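PDB 2QGZ: putative primosome component, which probably acts as an ATP-dependent helicase loader of the DnaI type, helping to bring the replicative helicase onto DNA through a P-loop NTPase domain. Local coordinates for residues I109-L114 against T184-F189; E135-I140 against S166-A171; K153-Y158 against R290-E295; L218-I223 against L249-T254. All coordinates share one frame; numbering follows the deposited sequence.

In the fold
All four contacts belong to one alpha/beta domain of P-loop NTPase type, built on a parallel sheet ordered 109-112, 184-188, 217-221, 251-255, 154-158, 289-293. Interactions 1 and 3 join the two outermost strands to their neighbours, with centres about 18 Å apart on opposite sides of the chain's centre. Interaction 4 lies between them, about 10 Å from the centre of each, and backbone pairs such as Leu187 O to Asp221 N at 2.7 Å carry the sheet across. Interaction 2 packs two helices against one sheet face, its Leu168 CD1 lying 3.3 Å from Leu157 CD1 of interaction 3. Ser166 of interaction 2 helps hold a phosphate ion, about 4 Å from the Asp221 side chain of interaction 4.

Interaction 1: residues I109-L114 against T184-F189; sequences IQLVSL and TTLLHF
Ile109, Leu111 and Leu114 gather around Leu186 where the outermost strand 109-112 joins strand 184-188 in the parallel sheet of this P-loop NTPase fold. The strand axes come within 4.6 Å, and four backbone hydrogen bonds tie them: Gln110 N to Thr184 O, Leu186 N to Gln110 O, Val112 N to Leu186 O and His188 N to Val112 O.

The dense part is the face carrying Leu186. Its CD1 meets Ile109 CG2 at 3.5 Å and Leu111 CD2 at the same 3.5 Å, the Leu111 side chain running beside that of Leu186 in the same direction. Leu114 folds back past the strand end to put CD1 3.7 Å from Leu186 CB. Helix 165-179 packs on this face through His174, which touches Ile109.

The other face is looser. Val112 CB and Leu187 CB stand 4.1 Å apart, and Val112 CG2 is 4.2 Å from Thr185 CG2. Gln110 is partly exposed, its chain bent at chi2 (62°), with a weak bond from NE2 to Arg108 O. Beyond the strand, exposed Ser113 brings CB to 4.2 Å from His188 CB.

At the far end His188 is the N-cap residue of helix 189-197. Its ND1 is hydrogen-bonded to Ser191 OG and its NE2 weakly to Asp222 OD1, while the Leu114 side chain crosses that of His188 at about a right angle, with Leu114 CD2 3.6 Å from His188 CB.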
loop_
_atom_site.group_PDB
_atom_site.type_symbol
_atom_site.label_atom_id
_atom_site.label_comp_id
_atom_site.label_asym_id
_atom_site.label_seq_id
_atom_site.Cartn_x
_atom_site.Cartn_y
_atom_site.Cartn_z
ATOM N N ILE A 109 -1.601 -6.828 -11.520
ATOM C CA ILE A 109 -1.136 -5.731 -10.679
ATOM C C ILE A 109 -1.383 -4.369 -11.314
ATOM O O ILE A 109 -0.609 -3.916 -12.160
ATOM C CB ILE A 109 0.375 -5.871 -10.383
ATOM C CG1 ILE A 109 0.643 -7.191 -9.666
ATOM C CG2 ILE A 109 0.855 -4.717 -9.537
ATOM C CD1 ILE A 109 2.111 -7.457 -9.427
ATOM N N GLN A 110 -2.458 -3.710 -10.898
ATOM C CA GLN A 110 -2.795 -2.397 -11.432
ATOM C C GLN A 110 -1.928 -1.302 -10.818
ATOM O O GLN A 110 -1.687 -1.286 -9.611
ATOM C CB GLN A 110 -4.276 -2.092 -11.187
ATOM C CG GLN A 110 -5.243 -2.865 -12.086
ATOM C CD GLN A 110 -5.162 -4.376 -11.894
ATOM O OE1 GLN A 110 -4.816 -5.118 -12.823
ATOM N NE2 GLN A 110 -5.484 -4.841 -10.687
ATOM N N LEU A 111 -1.451 -0.392 -11.662
ATOM C CA LEU A 111 -0.618 0.712 -11.209
ATOM C C LEU A 111 -1.329 2.029 -11.462
ATOM O O LEU A 111 -2.051 2.178 -12.447
ATOM C CB LEU A 111 0.710 0.736 -11.958
ATOM C CG LEU A 111 1.645 -0.472 -11.933
ATOM C CD1 LEU A 111 2.849 -0.155 -12.801
ATOM C CD2 LEU A 111 2.079 -0.781 -10.511
ATOM N N VAL A 112 -1.125 2.983 -10.564
ATOM C CA VAL A 112 -1.720 4.299 -10.688
ATOM C C VAL A 112 -0.645 5.317 -10.361
ATOM O O VAL A 112 -0.291 5.516 -9.196
ATOM C CB VAL A 112 -2.913 4.490 -9.720
ATOM C CG1 VAL A 112 -3.389 5.944 -9.759
ATOM C CG2 VAL A 112 -4.059 3.555 -10.108
ATOM N N SER A 113 -0.109 5.939 -11.409
ATOM C CA SER A 113 0.928 6.950 -11.281
ATOM C C SER A 113 2.227 6.412 -10.685
ATOM O O SER A 113 2.833 7.037 -9.820
ATOM C CB SER A 113 0.407 8.118 -10.444
ATOM O OG SER A 113 -0.828 8.576 -10.965
ATOM N N LEU A 114 2.644 5.247 -11.167
ATOM C CA LEU A 114 3.877 4.607 -10.724
ATOM C C LEU A 114 4.552 3.970 -11.941
ATOM O O LEU A 114 3.882 3.424 -12.821
ATOM C CB LEU A 114 3.576 3.534 -9.669
ATOM C CG LEU A 114 3.139 3.993 -8.267
ATOM C CD1 LEU A 114 2.681 2.802 -7.443
ATOM C CD2 LEU A 114 4.291 4.698 -7.569
ATOM N N THR A 184 -3.986 -6.640 -7.270
ATOM C CA THR A 184 -3.579 -5.650 -6.292
ATOM C C THR A 184 -3.415 -4.351 -7.046
ATOM O O THR A 184 -3.102 -4.360 -8.236
ATOM C CB THR A 184 -2.215 -6.012 -5.637
ATOM O OG1 THR A 184 -2.345 -7.211 -4.862
ATOM C CG2 THR A 184 -1.746 -4.892 -4.720
ATOM N N THR A 185 -3.646 -3.237 -6.364
ATOM C CA THR A 185 -3.469 -1.937 -6.980
ATOM C C THR A 185 -2.442 -1.178 -6.166
ATOM O O THR A 185 -2.576 -1.038 -4.948
ATOM C CB THR A 185 -4.768 -1.118 -7.014
ATOM O OG1 THR A 185 -5.709 -1.756 -7.882
ATOM C CG2 THR A 185 -4.495 0.291 -7.534
ATOM N N LEU A 186 -1.400 -0.717 -6.849
ATOM C CA LEU A 186 -0.338 0.059 -6.226
ATOM C C LEU A 186 -0.614 1.480 -6.693
ATOM O O LEU A 186 -0.627 1.760 -7.883
ATOM C CB LEU A 186 1.020 -0.423 -6.730
ATOM C CG LEU A 186 1.293 -1.908 -6.481
ATOM C CD1 LEU A 186 2.408 -2.400 -7.389
ATOM C CD2 LEU A 186 1.662 -2.103 -5.034
ATOM N N LEU A 187 -0.833 2.376 -5.747
ATOM C CA LEU A 187 -1.172 3.746 -6.079
ATOM C C LEU A 187 -0.283 4.784 -5.405
ATOM O O LEU A 187 -0.059 4.730 -4.199
ATOM C CB LEU A 187 -2.639 3.961 -5.704
ATOM C CG LEU A 187 -3.288 5.338 -5.680
ATOM C CD1 LEU A 187 -4.786 5.174 -5.885
ATOM C CD2 LEU A 187 -2.990 6.038 -4.354
ATOM N N HIS A 188 0.233 5.726 -6.186
ATOM C CA HIS A 188 1.072 6.780 -5.627
ATOM C C HIS A 188 0.108 7.871 -5.165
ATOM O O HIS A 188 -0.356 8.675 -5.971
ATOM C CB HIS A 188 2.028 7.330 -6.687
ATOM C CG HIS A 188 3.046 8.281 -6.139
ATOM N ND1 HIS A 188 3.123 9.599 -6.533
ATOM C CD2 HIS A 188 4.021 8.105 -5.214
ATOM C CE1 HIS A 188 4.104 10.195 -5.875
ATOM N NE2 HIS A 188 4.664 9.310 -5.068
ATOM N N PHE A 189 -0.182 7.889 -3.866
ATOM C CA PHE A 189 -1.131 8.843 -3.296
ATOM C C PHE A 189 -0.993 10.314 -3.702
ATOM O O PHE A 189 -1.955 10.916 -4.186
ATOM C CB PHE A 189 -1.148 8.753 -1.765
ATOM C CG PHE A 189 -2.315 9.461 -1.150
ATOM C CD1 PHE A 189 -3.607 8.977 -1.331
ATOM C CD2 PHE A 189 -2.136 10.652 -0.448
ATOM C CE1 PHE A 189 -4.704 9.670 -0.830
ATOM C CE2 PHE A 189 -3.230 11.355 0.061
ATOM C CZ PHE A 189 -4.513 10.865 -0.132
#

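Interaction 2: residues E135-I140 against S166-A171; sequences EAFSAI and SYLLAA. With PO4 (phosphate ion), chain B.
Leu168 reaches from helix 165-179 to Ala136, Phe137 and Ile140 of helix 131-146, packing together two helices on one face of the parallel sheet in a P-loop NTPase fold. The helices run in roughly the same direction, at 25°, with axes 10.6 Å apart. That spacing is bridged by apolar side chains, and no hydrogen bond crosses between the two segments.

The apolar contacts divide between the two branches of Leu168. CG, anti to the backbone N (chi1 -162°), is carried toward helix 131-146; from it CD1 lies 4.0 Å from Ala136 CB, while CD2 meets Ile140 CG1 at 3.8 Å and comes more distantly to Phe137 CD1. Ile140 also sends its CD1 to Leu169 CD1, 3.9 Å away, where the two side chains cross at about a right angle. Leu155 and Leu157 of strand 154-158 lie beneath: Leu155 touches Ile140, and Leu157 touches both Leu168 and Leu169. The contact is thus a buried seam between two helices and the sheet.

The polar contacts sit at the start of helix 165-179, away from the seam. Ser166, with Gly159, Gly164 and Lys165, fits a Walker A P-loop pattern. Here the site holds a phosphate ion, probably from the crystallisation liquor, which is also bound by the backbone N atoms of Lys165 and Gly162. Ser166 N donates to phosphate O1 at 3.3 Å and weakly to O4. Its hydroxyl, which also has Tyr118 OH as a partner, is turned between backbone N and carbonyl carbon (chi1 61°), and Ser166 OG donates to phosphate O4 at 2.8 Å.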
loop_
_atom_site.group_PDB
_atom_site.type_symbol
_atom_site.label_atom_id
_atom_site.label_comp_id
_atom_site.label_asym_id
_atom_site.label_seq_id
_atom_site.Cartn_x
_atom_site.Cartn_y
_atom_site.Cartn_z
ATOM N N GLU A 135 11.637 -8.568 10.136
ATOM C CA GLU A 135 10.286 -8.457 10.674
ATOM C C GLU A 135 9.266 -8.117 9.587
ATOM O O GLU A 135 8.260 -8.807 9.444
ATOM C CB GLU A 135 10.248 -7.393 11.782
ATOM C CG GLU A 135 10.877 -7.829 13.097
ATOM C CD GLU A 135 10.990 -6.690 14.117
ATOM O OE1 GLU A 135 11.855 -5.798 13.942
ATOM O OE2 GLU A 135 10.209 -6.682 15.097
ATOM N N ALA A 136 9.534 -7.065 8.814
ATOM C CA ALA A 136 8.625 -6.657 7.747
ATOM C C ALA A 136 8.455 -7.754 6.691
ATOM O O ALA A 136 7.345 -8.025 6.246
ATOM C CB ALA A 136 9.117 -5.365 7.091
ATOM N N PHE A 137 9.553 -8.392 6.303
ATOM C CA PHE A 137 9.506 -9.455 5.300
ATOM C C PHE A 137 8.687 -10.622 5.855
ATOM O O PHE A 137 7.887 -11.240 5.160
ATOM C CB PHE A 137 10.921 -9.913 4.978
ATOM C CG PHE A 137 11.009 -10.810 3.789
ATOM C CD1 PHE A 137 10.813 -10.306 2.507
ATOM C CD2 PHE A 137 11.324 -12.157 3.943
ATOM C CE1 PHE A 137 10.932 -11.126 1.400
ATOM C CE2 PHE A 137 11.446 -12.988 2.832
ATOM C CZ PHE A 137 11.251 -12.474 1.561
ATOM N N SER A 138 8.895 -10.905 7.129
ATOM C CA SER A 138 8.183 -11.969 7.813
ATOM C C SER A 138 6.666 -11.708 7.747
ATOM O O SER A 138 5.881 -12.617 7.458
ATOM C CB SER A 138 8.672 -12.034 9.268
ATOM O OG SER A 138 7.921 -12.943 10.046
ATOM N N ALA A 139 6.257 -10.466 8.003
ATOM C CA ALA A 139 4.836 -10.116 7.966
ATOM C C ALA A 139 4.243 -10.175 6.552
ATOM O O ALA A 139 3.084 -10.536 6.372
ATOM C CB ALA A 139 4.625 -8.730 8.552
ATOM N N ILE A 140 5.031 -9.800 5.552
ATOM C CA ILE A 140 4.563 -9.845 4.178
ATOM C C ILE A 140 4.321 -11.307 3.753
ATOM O O ILE A 140 3.386 -11.593 3.011
ATOM C CB ILE A 140 5.589 -9.142 3.235
ATOM C CG1 ILE A 140 5.025 -7.801 2.791
ATOM C CG2 ILE A 140 5.921 -9.990 2.025
ATOM C CD1 ILE A 140 4.986 -6.772 3.894
ATOM N N SER A 166 8.208 0.766 -0.830
ATOM C CA SER A 166 7.215 0.476 -1.857
ATOM C C SER A 166 7.560 -0.802 -2.630
ATOM O O SER A 166 6.670 -1.543 -3.056
ATOM C CB SER A 166 7.078 1.670 -2.821
ATOM O OG SER A 166 8.305 1.961 -3.486
ATOM N N TYR A 167 8.848 -1.065 -2.808
ATOM C CA TYR A 167 9.297 -2.264 -3.517
ATOM C C TYR A 167 8.878 -3.534 -2.782
ATOM O O TYR A 167 8.379 -4.485 -3.394
ATOM C CB TYR A 167 10.819 -2.236 -3.679
ATOM C CG TYR A 167 11.295 -1.474 -4.898
ATOM C CD1 TYR A 167 10.624 -0.340 -5.347
ATOM C CD2 TYR A 167 12.434 -1.873 -5.588
ATOM C CE1 TYR A 167 11.075 0.378 -6.452
ATOM C CE2 TYR A 167 12.899 -1.160 -6.692
ATOM C CZ TYR A 167 12.215 -0.036 -7.119
ATOM O OH TYR A 167 12.677 0.673 -8.209
ATOM N N LEU A 168 9.088 -3.535 -1.467
ATOM C CA LEU A 168 8.733 -4.660 -0.603
ATOM C C LEU A 168 7.244 -5.004 -0.786
ATOM O O LEU A 168 6.874 -6.165 -0.952
ATOM C CB LEU A 168 8.997 -4.280 0.856
ATOM C CG LEU A 168 9.119 -5.324 1.968
ATOM C CD1 LEU A 168 8.525 -4.731 3.231
ATOM C CD2 LEU A 168 8.401 -6.612 1.624
ATOM N N LEU A 169 6.399 -3.981 -0.741
ATOM C CA LEU A 169 4.960 -4.150 -0.906
ATOM C C LEU A 169 4.625 -4.584 -2.332
ATOM O O LEU A 169 3.695 -5.359 -2.552
ATOM C CB LEU A 169 4.245 -2.844 -0.544
ATOM C CG LEU A 169 3.594 -2.750 0.843
ATOM C CD1 LEU A 169 4.413 -3.496 1.880
ATOM C CD2 LEU A 169 3.417 -1.283 1.226
ATOM N N ALA A 170 5.388 -4.092 -3.302
ATOM C CA ALA A 170 5.166 -4.486 -4.687
ATOM C C ALA A 170 5.519 -5.971 -4.844
ATOM O O ALA A 170 4.880 -6.702 -5.621
ATOM C CB ALA A 170 6.013 -3.649 -5.614
ATOM N N ALA A 171 6.535 -6.422 -4.111
ATOM C CA ALA A 171 6.932 -7.823 -4.186
ATOM C C ALA A 171 5.822 -8.695 -3.605
ATOM O O ALA A 171 5.593 -9.826 -4.057
ATOM C CB ALA A 171 8.224 -8.050 -3.422
HETATM P P PO4 B . 10.246 3.891 -0.881
HETATM O O1 PO4 B . 8.785 3.973 -0.585
HETATM O O2 PO4 B . 10.754 5.252 -1.241
HETATM O O3 PO4 B . 10.984 3.395 0.337
HETATM O O4 PO4 B . 10.462 2.951 -2.008
#

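Interaction 3: residues K153-Y158 against R290-E295; sequences KGLYLY and REFHLE
Strands 154-158 and 290-293 run parallel, 4.7 Å apart at closest approach and twisted by 33°, with five backbone hydrogen bonds from Arg290 N to Gly154 O through to Leu294 N to Tyr158 O. This pairing places the last strand at an edge of the P-loop NTPase sheet.

On the face bearing Leu155, Leu157 and Phe292 the contact is apolar. Leu157 CD2 meets Phe292 CB at 3.6 Å, and Leu155 lays CD2 over one face of the Phe292 ring, toward its rim. Ala139 and Ile140 of helix 131-146 pack on this side, touching Phe292 and Leu155.

The opposite face is lined by aromatic and charged groups. Tyr156 and Glu291 run side by side, with Tyr156 CD1 3.8 Å from Glu291 CG. Their polar ends are held from outside the two strands: Tyr156 OH bonds to Tyr257 O, and Glu291 OE1 accepts from Phe259 N.

The Tyr158 ring is nearly parallel to that of His293, planes at 2°, but the two are slid apart and barely overlap, with centroids 4.6 Å apart. His293 CA points at the Tyr158 face in a CH-pi contact. Around the imidazole, Glu295 CG lies over the centre of one face and Tyr158 CE1 near the rim of the other, while Tyr158 O is at the edge, 3.3 Å from His293 CD2.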
loop_
_atom_site.group_PDB
_atom_site.type_symbol
_atom_site.label_atom_id
_atom_site.label_comp_id
_atom_site.label_asym_id
_atom_site.label_seq_id
_atom_site.Cartn_x
_atom_site.Cartn_y
_atom_site.Cartn_z
ATOM N N LYS A 153 -5.175 -7.745 8.488
ATOM C CA LYS A 153 -4.747 -6.353 8.419
ATOM C C LYS A 153 -3.558 -6.146 7.494
ATOM O O LYS A 153 -2.727 -7.031 7.330
ATOM C CB LYS A 153 -4.385 -5.852 9.816
ATOM C CG LYS A 153 -5.522 -5.909 10.821
ATOM C CD LYS A 153 -6.761 -5.177 10.312
ATOM C CE LYS A 153 -7.749 -4.927 11.445
ATOM N NZ LYS A 153 -7.934 -6.139 12.291
ATOM N N GLY A 154 -3.477 -4.961 6.901
ATOM C CA GLY A 154 -2.373 -4.664 6.016
ATOM C C GLY A 154 -1.213 -4.122 6.819
ATOM O O GLY A 154 -1.187 -4.235 8.041
ATOM N N LEU A 155 -0.250 -3.528 6.135
ATOM C CA LEU A 155 0.908 -2.959 6.802
ATOM C C LEU A 155 1.090 -1.480 6.491
ATOM O O LEU A 155 0.775 -1.018 5.397
ATOM C CB LEU A 155 2.183 -3.705 6.395
ATOM C CG LEU A 155 2.536 -5.029 7.077
ATOM C CD1 LEU A 155 1.520 -6.108 6.727
ATOM C CD2 LEU A 155 3.919 -5.455 6.614
ATOM N N TYR A 156 1.578 -0.742 7.477
ATOM C CA TYR A 156 1.881 0.673 7.323
ATOM C C TYR A 156 3.409 0.699 7.463
ATOM O O TYR A 156 3.945 0.577 8.570
ATOM C CB TYR A 156 1.202 1.493 8.429
ATOM C CG TYR A 156 1.503 2.990 8.403
ATOM C CD1 TYR A 156 2.664 3.500 8.986
ATOM C CD2 TYR A 156 0.612 3.893 7.812
ATOM C CE1 TYR A 156 2.929 4.864 8.990
ATOM C CE2 TYR A 156 0.868 5.259 7.806
ATOM C CZ TYR A 156 2.029 5.738 8.400
ATOM O OH TYR A 156 2.291 7.092 8.418
ATOM N N LEU A 157 4.100 0.801 6.327
ATOM C CA LEU A 157 5.561 0.816 6.297
ATOM C C LEU A 157 6.103 2.221 6.206
ATOM O O LEU A 157 5.845 2.931 5.234
ATOM C CB LEU A 157 6.101 0.047 5.084
ATOM C CG LEU A 157 6.124 -1.473 5.103
ATOM C CD1 LEU A 157 6.710 -1.986 3.797
ATOM C CD2 LEU A 157 6.958 -1.941 6.272
ATOM N N TYR A 158 6.882 2.626 7.190
ATOM C CA TYR A 158 7.437 3.959 7.120
ATOM C C TYR A 158 8.941 3.949 7.374
ATOM O O TYR A 158 9.465 3.065 8.055
ATOM C CB TYR A 158 6.709 4.871 8.109
ATOM C CG TYR A 158 7.182 4.757 9.534
ATOM C CD1 TYR A 158 8.193 5.589 10.015
ATOM C CD2 TYR A 158 6.617 3.829 10.405
ATOM C CE1 TYR A 158 8.632 5.503 11.332
ATOM C CE2 TYR A 158 7.046 3.733 11.722
ATOM C CZ TYR A 158 8.058 4.575 12.177
ATOM O OH TYR A 158 8.514 4.481 13.470
ATOM N N ARG A 290 -0.938 -2.282 10.517
ATOM C CA ARG A 290 -0.016 -2.300 11.646
ATOM C C ARG A 290 1.249 -1.554 11.238
ATOM O O ARG A 290 1.764 -1.749 10.143
ATOM C CB ARG A 290 0.299 -3.744 12.040
ATOM C CG ARG A 290 -0.890 -4.479 12.671
ATOM C CD ARG A 290 -1.170 -3.954 14.093
ATOM N NE ARG A 290 -2.475 -4.358 14.627
ATOM C CZ ARG A 290 -3.643 -3.842 14.240
ATOM N NH1 ARG A 290 -3.684 -2.893 13.310
ATOM N NH2 ARG A 290 -4.775 -4.268 14.789
ATOM N N GLU A 291 1.738 -0.696 12.122
ATOM C CA GLU A 291 2.923 0.120 11.860
ATOM C C GLU A 291 4.226 -0.671 11.912
ATOM O O GLU A 291 4.437 -1.450 12.832
ATOM C CB GLU A 291 2.976 1.247 12.885
ATOM C CG GLU A 291 3.798 2.456 12.507
ATOM C CD GLU A 291 3.871 3.474 13.647
ATOM O OE1 GLU A 291 4.193 4.652 13.378
ATOM O OE2 GLU A 291 3.611 3.092 14.813
ATOM N N PHE A 292 5.091 -0.471 10.919
ATOM C CA PHE A 292 6.394 -1.151 10.856
ATOM C C PHE A 292 7.455 -0.146 10.435
ATOM O O PHE A 292 7.317 0.507 9.401
ATOM C CB PHE A 292 6.402 -2.290 9.823
ATOM C CG PHE A 292 5.865 -3.601 10.330
ATOM C CD1 PHE A 292 4.503 -3.781 10.551
ATOM C CD2 PHE A 292 6.721 -4.667 10.560
ATOM C CE1 PHE A 292 4.004 -5.011 10.995
ATOM C CE2 PHE A 292 6.235 -5.896 11.001
ATOM C CZ PHE A 292 4.874 -6.069 11.219
ATOM N N HIS A 293 8.506 -0.007 11.234
ATOM C CA HIS A 293 9.583 0.908 10.884
ATOM C C HIS A 293 10.591 0.110 10.065
ATOM O O HIS A 293 11.087 -0.933 10.507
ATOM C CB HIS A 293 10.268 1.473 12.132
ATOM C CG HIS A 293 11.215 2.598 11.841
ATOM N ND1 HIS A 293 12.093 3.098 12.778
ATOM C CD2 HIS A 293 11.410 3.329 10.717
ATOM C CE1 HIS A 293 12.789 4.088 12.245
ATOM N NE2 HIS A 293 12.393 4.248 10.994
ATOM N N LEU A 294 10.879 0.597 8.865
ATOM C CA LEU A 294 11.814 -0.071 7.978
ATOM C C LEU A 294 13.106 0.732 7.855
ATOM O O LEU A 294 13.080 1.949 7.680
ATOM C CB LEU A 294 11.179 -0.239 6.597
ATOM C CG LEU A 294 11.863 -1.239 5.668
ATOM C CD1 LEU A 294 11.592 -2.642 6.188
ATOM C CD2 LEU A 294 11.325 -1.096 4.245
ATOM N N GLU A 295 14.239 0.054 7.951
ATOM C CA GLU A 295 15.527 0.727 7.825
ATOM C C GLU A 295 16.427 0.011 6.828
ATOM O O GLU A 295 16.290 -1.194 6.592
ATOM C CB GLU A 295 16.226 0.807 9.187
ATOM C CG GLU A 295 15.333 1.380 10.279
ATOM C CD GLU A 295 16.086 1.707 11.555
ATOM O OE1 GLU A 295 16.735 2.779 11.614
ATOM O OE2 GLU A 295 16.032 0.885 12.497
#

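Interaction 4: residues L218-I223 against L249-T254; sequences LILDDI and LPTFFT
The Phe252 ring has Leu218 O in plane at its edge, while Ile219 CD1 presses in at its root, 3.3 Å from Phe252 CB. On the other side of the sheet the Phe253 ring runs beside Leu220, whose CD1 lies 3.4 Å from Phe253 CE2, and Ile223 CD1 approaches obliquely at CD2.

Parallel backbone bonding links the strands, including Phe252 N to Leu218 O at 2.8 Å and Leu220 N to Phe252 O. Farther on, Ile223 N bonds to Thr254 O. Thr254 turns its hydroxyl between backbone N and carbonyl carbon (chi1 64°), and OG1 donates to Asp221 OD1 at 2.7 Å from above the carboxylate plane. The sequence LILDD, hydrophobic then acidic, is consistent with a Walker B strand, and Asp221 touches Ser166 near the bound phosphate.

At the opposite end Thr251 OG1 donates to Leu249 O and also pairs with Arg244 NE. The centre of the contact is about 2 Å from the centre of the chain, strand 184-188 flanking 217-221 and strand 154-158 flanking 251-255; helix 165-179 packs on the Ile219 and Phe252 face, helix 237-247 on the Leu218 and Leu220 face.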
loop_
_atom_site.group_PDB
_atom_site.type_symbol
_atom_site.label_atom_id
_atom_site.label_comp_id
_atom_site.label_asym_id
_atom_site.label_seq_id
_atom_site.Cartn_x
_atom_site.Cartn_y
_atom_site.Cartn_z
ATOM N N LEU A 218 -5.211 -3.088 -1.697
ATOM C CA LEU A 218 -4.832 -1.753 -2.128
ATOM C C LEU A 218 -3.596 -1.254 -1.384
ATOM O O LEU A 218 -3.513 -1.361 -0.149
ATOM C CB LEU A 218 -6.004 -0.796 -1.894
ATOM C CG LEU A 218 -5.749 0.673 -2.225
ATOM C CD1 LEU A 218 -5.501 0.837 -3.728
ATOM C CD2 LEU A 218 -6.949 1.500 -1.790
ATOM N N ILE A 219 -2.641 -0.717 -2.139
ATOM C CA ILE A 219 -1.415 -0.188 -1.568
ATOM C C ILE A 219 -1.407 1.321 -1.815
ATOM O O ILE A 219 -1.414 1.758 -2.965
ATOM C CB ILE A 219 -0.156 -0.768 -2.269
ATOM C CG1 ILE A 219 -0.189 -2.304 -2.288
ATOM C CG2 ILE A 219 1.103 -0.217 -1.602
ATOM C CD1 ILE A 219 -0.153 -2.957 -0.938
ATOM N N LEU A 220 -1.394 2.114 -0.749
ATOM C CA LEU A 220 -1.359 3.570 -0.890
ATOM C C LEU A 220 0.080 4.049 -0.626
ATOM O O LEU A 220 0.466 4.279 0.522
ATOM C CB LEU A 220 -2.335 4.220 0.103
ATOM C CG LEU A 220 -3.791 3.780 -0.068
ATOM C CD1 LEU A 220 -4.637 4.364 1.032
ATOM C CD2 LEU A 220 -4.319 4.227 -1.418
ATOM N N ASP A 221 0.865 4.186 -1.694
ATOM C CA ASP A 221 2.261 4.606 -1.593
ATOM C C ASP A 221 2.462 6.047 -1.123
ATOM O O ASP A 221 1.783 6.968 -1.561
ATOM C CB ASP A 221 2.977 4.383 -2.925
ATOM C CG ASP A 221 4.426 4.832 -2.891
ATOM O OD1 ASP A 221 5.181 4.384 -2.000
ATOM O OD2 ASP A 221 4.816 5.632 -3.768
ATOM N N ASP A 222 3.440 6.193 -0.236
ATOM C CA ASP A 222 3.822 7.430 0.432
ATOM C C ASP A 222 2.703 8.425 0.685
ATOM O O ASP A 222 2.627 9.505 0.097
ATOM C CB ASP A 222 5.031 8.113 -0.245
ATOM C CG ASP A 222 4.673 8.834 -1.516
ATOM O OD1 ASP A 222 5.433 9.751 -1.905
ATOM O OD2 ASP A 222 3.645 8.476 -2.133
ATOM N N ILE A 223 1.825 8.022 1.590
ATOM C CA ILE A 223 0.721 8.851 2.003
ATOM C C ILE A 223 1.422 9.986 2.756
ATOM O O ILE A 223 2.561 9.830 3.205
ATOM C CB ILE A 223 -0.214 8.057 2.934
ATOM C CG1 ILE A 223 -1.462 8.877 3.247
ATOM C CG2 ILE A 223 0.539 7.640 4.188
ATOM C CD1 ILE A 223 -2.490 8.113 4.046
ATOM N N LEU A 249 -11.495 -5.013 3.434
ATOM C CA LEU A 249 -10.548 -5.158 2.341
ATOM C C LEU A 249 -9.160 -4.681 2.822
ATOM O O LEU A 249 -8.988 -3.528 3.227
ATOM C CB LEU A 249 -11.029 -4.354 1.127
ATOM C CG LEU A 249 -12.370 -4.772 0.487
ATOM C CD1 LEU A 249 -12.763 -3.778 -0.589
ATOM C CD2 LEU A 249 -12.259 -6.161 -0.120
ATOM N N PRO A 250 -8.157 -5.579 2.792
ATOM C CA PRO A 250 -6.776 -5.307 3.213
ATOM C C PRO A 250 -6.226 -4.048 2.553
ATOM O O PRO A 250 -6.279 -3.904 1.331
ATOM C CB PRO A 250 -6.025 -6.554 2.763
ATOM C CG PRO A 250 -7.086 -7.625 2.782
ATOM C CD PRO A 250 -8.259 -6.915 2.178
ATOM N N THR A 251 -5.674 -3.149 3.358
ATOM C CA THR A 251 -5.146 -1.896 2.849
ATOM C C THR A 251 -3.767 -1.642 3.430
ATOM O O THR A 251 -3.571 -1.728 4.641
ATOM C CB THR A 251 -6.092 -0.759 3.235
ATOM O OG1 THR A 251 -7.421 -1.109 2.820
ATOM C CG2 THR A 251 -5.673 0.550 2.581
ATOM N N PHE A 252 -2.805 -1.350 2.560
ATOM C CA PHE A 252 -1.440 -1.089 2.999
ATOM C C PHE A 252 -1.065 0.367 2.730
ATOM O O PHE A 252 -1.754 1.058 1.990
ATOM C CB PHE A 252 -0.457 -1.997 2.254
ATOM C CG PHE A 252 -0.676 -3.464 2.493
ATOM C CD1 PHE A 252 -1.842 -4.091 2.063
ATOM C CD2 PHE A 252 0.296 -4.225 3.143
ATOM C CE1 PHE A 252 -2.038 -5.462 2.276
ATOM C CE2 PHE A 252 0.110 -5.593 3.362
ATOM C CZ PHE A 252 -1.057 -6.215 2.928
ATOM N N PHE A 253 0.024 0.827 3.337
ATOM C CA PHE A 253 0.499 2.193 3.147
ATOM C C PHE A 253 2.015 2.229 3.291
ATOM O O PHE A 253 2.611 1.326 3.869
ATOM C CB PHE A 253 -0.047 3.151 4.220
ATOM C CG PHE A 253 -1.522 3.052 4.468
ATOM C CD1 PHE A 253 -2.045 2.017 5.242
ATOM C CD2 PHE A 253 -2.388 4.033 3.973
ATOM C CE1 PHE A 253 -3.415 1.958 5.530
ATOM C CE2 PHE A 253 -3.766 3.988 4.252
ATOM C CZ PHE A 253 -4.279 2.947 5.035
ATOM N N THR A 254 2.631 3.277 2.763
ATOM C CA THR A 254 4.067 3.494 2.928
ATOM C C THR A 254 4.126 4.985 3.257
ATOM O O THR A 254 3.283 5.764 2.802
ATOM C CB THR A 254 4.891 3.251 1.648
ATOM O OG1 THR A 254 4.513 4.203 0.660
ATOM C CG2 THR A 254 4.676 1.846 1.108
#